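Local coordinates for flagellar protein (Xanthomonas campestris pv. campestris, PDB 3C12), which is probably required for building the flagellar hook, perhaps as a scaffolding protein, and is represented here by its C-terminal part, with Ig-like and tudor-like domains, at residues N42-I45 and T51-K54; A89-T94 and S99-Y104; G118-L123 and T128-N133. One frame throughout, in Å; residues are numbered along the deposited sequence.

The three contacts are antiparallel hairpins that follow one another along the chain. Contact 1 pairs strands 39-46 and 52-60, contact 2 strands 83-93 and 98-115, and contact 3 strands 118-123 and 127-130. Contacts 1 and 2 have centres about 14 Å apart, because strands 39-46 and 83-93 lie side by side in one sheet. They touch where CD2 of F43 packs on CB of A89. Contact 3 lies on the opposite side of the chain's centre, its centre about 26 Å from that of contact 2. The long, broken strand 98-115 pairs with 83-93 and, further on, with 118-123. It thus joins the Ig-like part to what is probably the tudor-like domain.

Contact 1: residues N42-I45 and T51-K54; sequences NFEI and TFVK
I45 and K54 face each other as an antiparallel hydrogen-bonded pair. Together with V53 they form a classic beta bulge, in which V53 and K54 both lie opposite I45. I45 and K54 have the most surface buried by the contact. The backbone N of I45 gives a nearly straight bond to the O of K54, 2.8 Å long. In return the carbonyl O of I45 faces two N-H groups. The N of V53 reaches the O of I45 at 2.9 Å, with the N-H bent to 133°. The N of K54 makes a second, weak bond to the O of I45 at 3.4 Å. The bulge thus lets one oxygen serve two successive residues.

The side chain of I45 meets V53 through its CG2 branch. CG2 of I45 touches CB of V53 at 3.6 Å, with CG1 of V53 close by. This methyl stands anti to the backbone N of its own residue. The two side chains cross at a slant. K54 starts out on the same face of the sheet as I45, but its extended chain leads away from strand 39-46. Its NZ has weak polar partners in D71 and T73.

A smaller contact lies at E44 and F52. OE2 of E44 comes to the ring edge of F52, 3.9 Å from CD1 of F52 and in the ring plane. The carboxylate is turned 69° from the ring.

The hairpin belongs to the part of the chain assigned to the Ig-like family. On its far side strand 39-46 continues the sheet by pairing with strand 83-93, and I45 packs on Y85 and I87 there. W70 of strand 64-70 touches I45, V53 and K54.

Contact 2: residues A89-T94 and S99-Y104; sequences ATQTDT and SKLATY
Q91 packs its side chain over L101 across the hairpin. CB of Q91 is 3.6 Å from CD1 of L101 and equally near OG of S99. With CG anti to the backbone N (chi1 -172°), the extended chain crosses L101 at an angle. CG of Q91 lies 4.1 Å from CD1 of L101. CD of Q91 comes next, 4.0 Å from OG of S99. The amide tip lies beside the same two residues, but its orientation is uncertain. CB of A89, on the same face as Q91, meets CG2 of T103 at 3.8 Å.

The two segments belong to the antiparallel hairpin of strands 83-93 and 98-115. Strand 83-93 also pairs with strand 39-46, consistent with a place in the Ig-like (Fn-III-like) domain. Q91 and S99 are a hydrogen-bonded pair. N of Q91 binds O of S99, and N of S99 binds O of Q91 at 2.9 Å. T90 and K100 form the next, non-hydrogen-bonded pair on the other face. There CG2 of T90 rests 3.4 Å from O of S99. V33 of strand 29-35 packs against A89, L101 and T103, while OG1 of T103 is bonded to O of S18. NZ of K100 makes a weak hydrogen bond to T88 of the second subunit.

Contact 3: residues G118-L123 and T128-N133; sequences GLYLNL and TSPLAN
This contact is the C-terminal beta hairpin, made of strands 118-123 and 127-130, which run antiparallel and probably belong to the tudor-like domain. L121 and S129 are its hydrogen-bonded pair. N of L121 gives a nearly straight bond to O of S129 at 2.7 Å. N of S129 returns one to O of L121. Beyond strand 127-130, N of L131 makes a weak bond to O of L119.

Y120 pairs with P130 on one face, and N122 pairs with T128 on the same face. Both are non-hydrogen-bonded pairs. The Y120 ring leans at a slant against the proline: CE2 of Y120 is 3.6 Å from CB of P130, and CD2 is equally near its CA. CG of Y120 lies anti to the carbonyl carbon (chi1 -65°), which brings this side of the ring along P130. The hydroxyl of Y120 is bonded to O of D117. The amide nitrogen of N122 is bonded to S111 and T113 of strand 98-115, the next strand of the sheet.

Apolar side chains gather around L121 and L131. CD2 of L119 touches CB of L131 at 3.8 Å. CD2 of L121 meets CD2 of L131 at 4.0 Å, and L9 lies against both L121 and L131. L123 lies against S129, and V16 of strand 13-17 adjoins both residues. There the CD1 methyl of L123 sits 3.4 Å from CB of S129 and 4.1 Å from OG of S129.

Contact 1: residues N42-I45 and T51-K54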
# COMPACT_ATOMS: atom_id res chain seq x y z
N ASN A 42 0.60 -14.94 2.17
CA ASN A 42 -0.79 -15.15 2.52
C ASN A 42 -1.57 -13.85 2.46
O ASN A 42 -1.25 -12.88 3.15
CB ASN A 42 -0.91 -15.76 3.92
CG ASN A 42 -0.57 -17.24 3.95
OD1 ASN A 42 -0.57 -17.86 5.00
ND2 ASN A 42 -0.27 -17.79 2.78
N PHE A 43 -2.60 -13.84 1.62
CA PHE A 43 -3.45 -12.69 1.44
C PHE A 43 -4.73 -12.91 2.23
O PHE A 43 -5.45 -13.87 1.99
CB PHE A 43 -3.78 -12.49 -0.05
CG PHE A 43 -2.56 -12.38 -0.92
CD1 PHE A 43 -1.85 -13.51 -1.29
CD2 PHE A 43 -2.11 -11.14 -1.35
CE1 PHE A 43 -0.71 -13.42 -2.08
CE2 PHE A 43 -0.97 -11.03 -2.13
CZ PHE A 43 -0.27 -12.17 -2.49
N GLU A 44 -5.00 -12.03 3.17
CA GLU A 44 -6.18 -12.14 4.01
C GLU A 44 -7.20 -11.06 3.68
O GLU A 44 -6.89 -9.87 3.70
CB GLU A 44 -5.77 -12.04 5.47
CG GLU A 44 -6.93 -12.02 6.44
CD GLU A 44 -6.50 -11.62 7.83
OE1 GLU A 44 -5.95 -10.51 7.98
OE2 GLU A 44 -6.71 -12.42 8.76
N ILE A 45 -8.43 -11.48 3.39
CA ILE A 45 -9.51 -10.56 3.07
C ILE A 45 -10.43 -10.33 4.27
O ILE A 45 -10.99 -11.28 4.80
CB ILE A 45 -10.34 -11.09 1.88
CG1 ILE A 45 -9.60 -10.81 0.57
CG2 ILE A 45 -11.70 -10.43 1.85
CD1 ILE A 45 -8.24 -11.40 0.51
N THR A 51 -13.89 -8.26 10.08
CA THR A 51 -14.16 -9.69 10.22
C THR A 51 -13.46 -10.49 9.14
O THR A 51 -13.36 -10.06 7.98
CB THR A 51 -15.68 -9.99 10.12
OG1 THR A 51 -16.38 -9.34 11.19
CG2 THR A 51 -15.94 -11.49 10.18
N PHE A 52 -12.98 -11.67 9.51
CA PHE A 52 -12.31 -12.54 8.57
C PHE A 52 -13.31 -12.94 7.48
O PHE A 52 -14.47 -13.21 7.76
CB PHE A 52 -11.81 -13.81 9.26
CG PHE A 52 -11.14 -14.78 8.33
CD1 PHE A 52 -9.78 -14.64 8.03
CD2 PHE A 52 -11.87 -15.78 7.70
CE1 PHE A 52 -9.17 -15.48 7.11
CE2 PHE A 52 -11.26 -16.63 6.77
CZ PHE A 52 -9.91 -16.47 6.48
N VAL A 53 -12.84 -12.95 6.24
CA VAL A 53 -13.68 -13.34 5.12
C VAL A 53 -13.07 -14.57 4.45
O VAL A 53 -13.68 -15.64 4.42
CB VAL A 53 -13.81 -12.20 4.09
CG1 VAL A 53 -14.50 -12.71 2.83
CG2 VAL A 53 -14.59 -11.06 4.69
N LYS A 54 -11.86 -14.41 3.90
CA LYS A 54 -11.18 -15.52 3.27
C LYS A 54 -9.68 -15.29 3.31
O LYS A 54 -9.22 -14.18 3.58
CB LYS A 54 -11.63 -15.70 1.81
CG LYS A 54 -11.26 -17.08 1.27
CD LYS A 54 -11.88 -17.36 -0.09
CE LYS A 54 -11.89 -18.85 -0.41
NZ LYS A 54 -12.34 -19.16 -1.80

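Contact 2: residues A89-T94 and S99-Y104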
# COMPACT_ATOMS: atom_id res chain seq x y z
N ALA A 89 -1.40 -8.52 3.04
CA ALA A 89 -0.51 -9.54 2.53
C ALA A 89 0.67 -9.73 3.44
O ALA A 89 1.35 -8.78 3.82
CB ALA A 89 -0.03 -9.18 1.15
N THR A 90 0.90 -10.99 3.81
CA THR A 90 2.01 -11.32 4.68
C THR A 90 2.87 -12.38 4.04
O THR A 90 2.40 -13.44 3.63
CB THR A 90 1.55 -11.84 6.02
OG1 THR A 90 0.56 -10.94 6.55
CG2 THR A 90 2.74 -11.94 6.97
N GLN A 91 4.16 -12.07 3.98
CA GLN A 91 5.13 -12.97 3.41
C GLN A 91 5.77 -13.79 4.51
O GLN A 91 5.94 -13.34 5.64
CB GLN A 91 6.21 -12.17 2.68
CG GLN A 91 7.18 -12.99 1.87
CD GLN A 91 8.49 -12.27 1.63
OE1 GLN A 91 9.31 -12.16 2.53
NE2 GLN A 91 8.68 -11.76 0.41
N THR A 92 6.12 -15.02 4.15
CA THR A 92 6.78 -15.96 5.04
C THR A 92 7.85 -16.58 4.15
O THR A 92 7.53 -17.23 3.16
CB THR A 92 5.83 -17.06 5.52
OG1 THR A 92 4.75 -16.48 6.27
CG2 THR A 92 6.58 -18.06 6.38
N ASP A 93 9.11 -16.37 4.48
CA ASP A 93 10.18 -16.94 3.66
C ASP A 93 10.54 -18.35 4.12
O ASP A 93 9.98 -18.85 5.11
CB ASP A 93 11.44 -16.05 3.73
CG ASP A 93 11.99 -15.91 5.15
OD1 ASP A 93 12.81 -14.99 5.37
OD2 ASP A 93 11.63 -16.72 6.04
N THR A 94 11.43 -18.99 3.38
CA THR A 94 11.90 -20.33 3.75
C THR A 94 12.82 -20.03 4.95
O THR A 94 13.95 -19.54 4.78
CB THR A 94 12.69 -21.01 2.58
OG1 THR A 94 13.73 -20.13 2.12
CG2 THR A 94 11.75 -21.34 1.42
N SER A 99 6.73 -11.01 7.19
CA SER A 99 6.76 -9.60 6.84
C SER A 99 5.51 -9.17 6.05
O SER A 99 4.91 -9.96 5.31
CB SER A 99 8.03 -9.26 6.05
OG SER A 99 8.08 -9.91 4.80
N LYS A 100 5.10 -7.92 6.24
CA LYS A 100 3.94 -7.38 5.55
C LYS A 100 4.41 -6.76 4.24
O LYS A 100 5.38 -6.01 4.21
CB LYS A 100 3.23 -6.32 6.41
CG LYS A 100 1.85 -6.75 6.91
CD LYS A 100 1.21 -5.75 7.89
CE LYS A 100 0.73 -4.42 7.24
NZ LYS A 100 -0.50 -4.51 6.36
N LEU A 101 3.72 -7.09 3.15
CA LEU A 101 4.08 -6.55 1.85
C LEU A 101 2.99 -5.61 1.34
O LEU A 101 1.82 -5.79 1.67
CB LEU A 101 4.25 -7.69 0.84
CG LEU A 101 5.18 -8.86 1.18
CD1 LEU A 101 4.99 -9.93 0.14
CD2 LEU A 101 6.64 -8.42 1.25
N ALA A 102 3.39 -4.61 0.55
CA ALA A 102 2.45 -3.64 -0.00
C ALA A 102 1.62 -4.28 -1.10
O ALA A 102 2.14 -4.98 -1.95
CB ALA A 102 3.20 -2.46 -0.57
N THR A 103 0.32 -4.04 -1.07
CA THR A 103 -0.58 -4.61 -2.07
C THR A 103 -0.91 -3.63 -3.19
O THR A 103 -1.17 -2.46 -2.94
CB THR A 103 -1.89 -5.08 -1.42
OG1 THR A 103 -2.27 -4.16 -0.39
CG2 THR A 103 -1.73 -6.46 -0.82
N TYR A 104 -0.88 -4.13 -4.42
CA TYR A 104 -1.21 -3.32 -5.59
C TYR A 104 -2.39 -3.99 -6.26
O TYR A 104 -2.31 -5.15 -6.66
CB TYR A 104 -0.04 -3.23 -6.57
CG TYR A 104 1.21 -2.64 -5.95
CD1 TYR A 104 2.02 -3.42 -5.11
CD2 TYR A 104 1.53 -1.30 -6.12
CE1 TYR A 104 3.12 -2.86 -4.45
CE2 TYR A 104 2.63 -0.73 -5.46
CZ TYR A 104 3.42 -1.52 -4.63
OH TYR A 104 4.49 -0.97 -3.94

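Contact 3: residues G118-L123 and T128-N133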
# COMPACT_ATOMS: atom_id res chain seq x y z
N GLY A 118 -6.03 18.89 -10.78
CA GLY A 118 -5.27 17.96 -11.60
C GLY A 118 -6.13 16.87 -12.20
O GLY A 118 -7.36 16.91 -12.10
N LEU A 119 -5.48 15.88 -12.82
CA LEU A 119 -6.19 14.78 -13.47
C LEU A 119 -6.34 13.54 -12.57
O LEU A 119 -5.39 13.11 -11.91
CB LEU A 119 -5.47 14.42 -14.76
CG LEU A 119 -6.16 13.39 -15.66
CD1 LEU A 119 -5.54 13.43 -17.05
CD2 LEU A 119 -6.05 12.00 -15.05
N TYR A 120 -7.55 12.98 -12.57
CA TYR A 120 -7.88 11.81 -11.77
C TYR A 120 -8.49 10.67 -12.56
O TYR A 120 -9.21 10.88 -13.52
CB TYR A 120 -8.83 12.20 -10.64
CG TYR A 120 -8.18 13.15 -9.67
CD1 TYR A 120 -8.04 14.51 -9.98
CD2 TYR A 120 -7.59 12.66 -8.49
CE1 TYR A 120 -7.30 15.36 -9.15
CE2 TYR A 120 -6.85 13.50 -7.66
CZ TYR A 120 -6.70 14.85 -7.99
OH TYR A 120 -5.92 15.68 -7.20
N LEU A 121 -8.17 9.45 -12.14
CA LEU A 121 -8.70 8.26 -12.80
C LEU A 121 -9.87 7.78 -11.98
O LEU A 121 -9.82 7.77 -10.74
CB LEU A 121 -7.66 7.15 -12.87
CG LEU A 121 -6.23 7.50 -13.25
CD1 LEU A 121 -5.51 6.21 -13.64
CD2 LEU A 121 -6.23 8.47 -14.41
N ASN A 122 -10.93 7.38 -12.66
CA ASN A 122 -12.11 6.87 -12.00
C ASN A 122 -12.05 5.38 -12.18
O ASN A 122 -12.40 4.84 -13.24
CB ASN A 122 -13.35 7.49 -12.64
CG ASN A 122 -13.27 9.00 -12.69
OD1 ASN A 122 -13.05 9.65 -11.66
ND2 ASN A 122 -13.41 9.57 -13.89
N LEU A 123 -11.55 4.72 -11.14
CA LEU A 123 -11.37 3.28 -11.13
C LEU A 123 -12.64 2.56 -10.73
O LEU A 123 -13.23 2.83 -9.68
CB LEU A 123 -10.24 2.94 -10.17
CG LEU A 123 -8.97 3.75 -10.43
CD1 LEU A 123 -7.96 3.44 -9.36
CD2 LEU A 123 -8.41 3.44 -11.82
N THR A 128 -11.61 6.69 -6.75
CA THR A 128 -10.73 7.66 -7.36
C THR A 128 -9.26 7.43 -7.13
O THR A 128 -8.84 6.87 -6.12
CB THR A 128 -11.08 9.08 -6.90
OG1 THR A 128 -11.67 9.79 -8.00
CG2 THR A 128 -9.84 9.83 -6.37
N SER A 129 -8.46 7.88 -8.09
CA SER A 129 -7.04 7.75 -7.98
C SER A 129 -6.33 8.79 -8.80
O SER A 129 -6.60 8.96 -9.98
CB SER A 129 -6.58 6.37 -8.44
OG SER A 129 -5.16 6.30 -8.37
N PRO A 130 -5.41 9.52 -8.17
CA PRO A 130 -4.67 10.54 -8.91
C PRO A 130 -3.68 9.87 -9.88
O PRO A 130 -3.00 8.89 -9.54
CB PRO A 130 -3.97 11.32 -7.81
CG PRO A 130 -3.75 10.28 -6.75
CD PRO A 130 -5.08 9.58 -6.74
N LEU A 131 -3.64 10.38 -11.10
CA LEU A 131 -2.72 9.87 -12.10
C LEU A 131 -1.38 10.18 -11.43
O LEU A 131 -1.04 11.35 -11.25
CB LEU A 131 -2.88 10.68 -13.39
CG LEU A 131 -2.07 10.30 -14.63
CD1 LEU A 131 -0.61 10.70 -14.45
CD2 LEU A 131 -2.23 8.80 -14.88
N ALA A 132 -0.66 9.13 -11.04
CA ALA A 132 0.63 9.29 -10.35
C ALA A 132 0.75 8.13 -9.40
O ALA A 132 1.82 7.54 -9.24
CB ALA A 132 0.69 10.60 -9.55
N ASN A 133 -0.37 7.81 -8.76
CA ASN A 133 -0.42 6.71 -7.83
C ASN A 133 -0.40 5.44 -8.65
O ASN A 133 -0.31 4.35 -8.10
CB ASN A 133 -1.70 6.74 -6.99
CG ASN A 133 -1.69 7.84 -5.95
OD1 ASN A 133 -2.28 7.70 -4.88
ND2 ASN A 133 -1.02 8.95 -6.25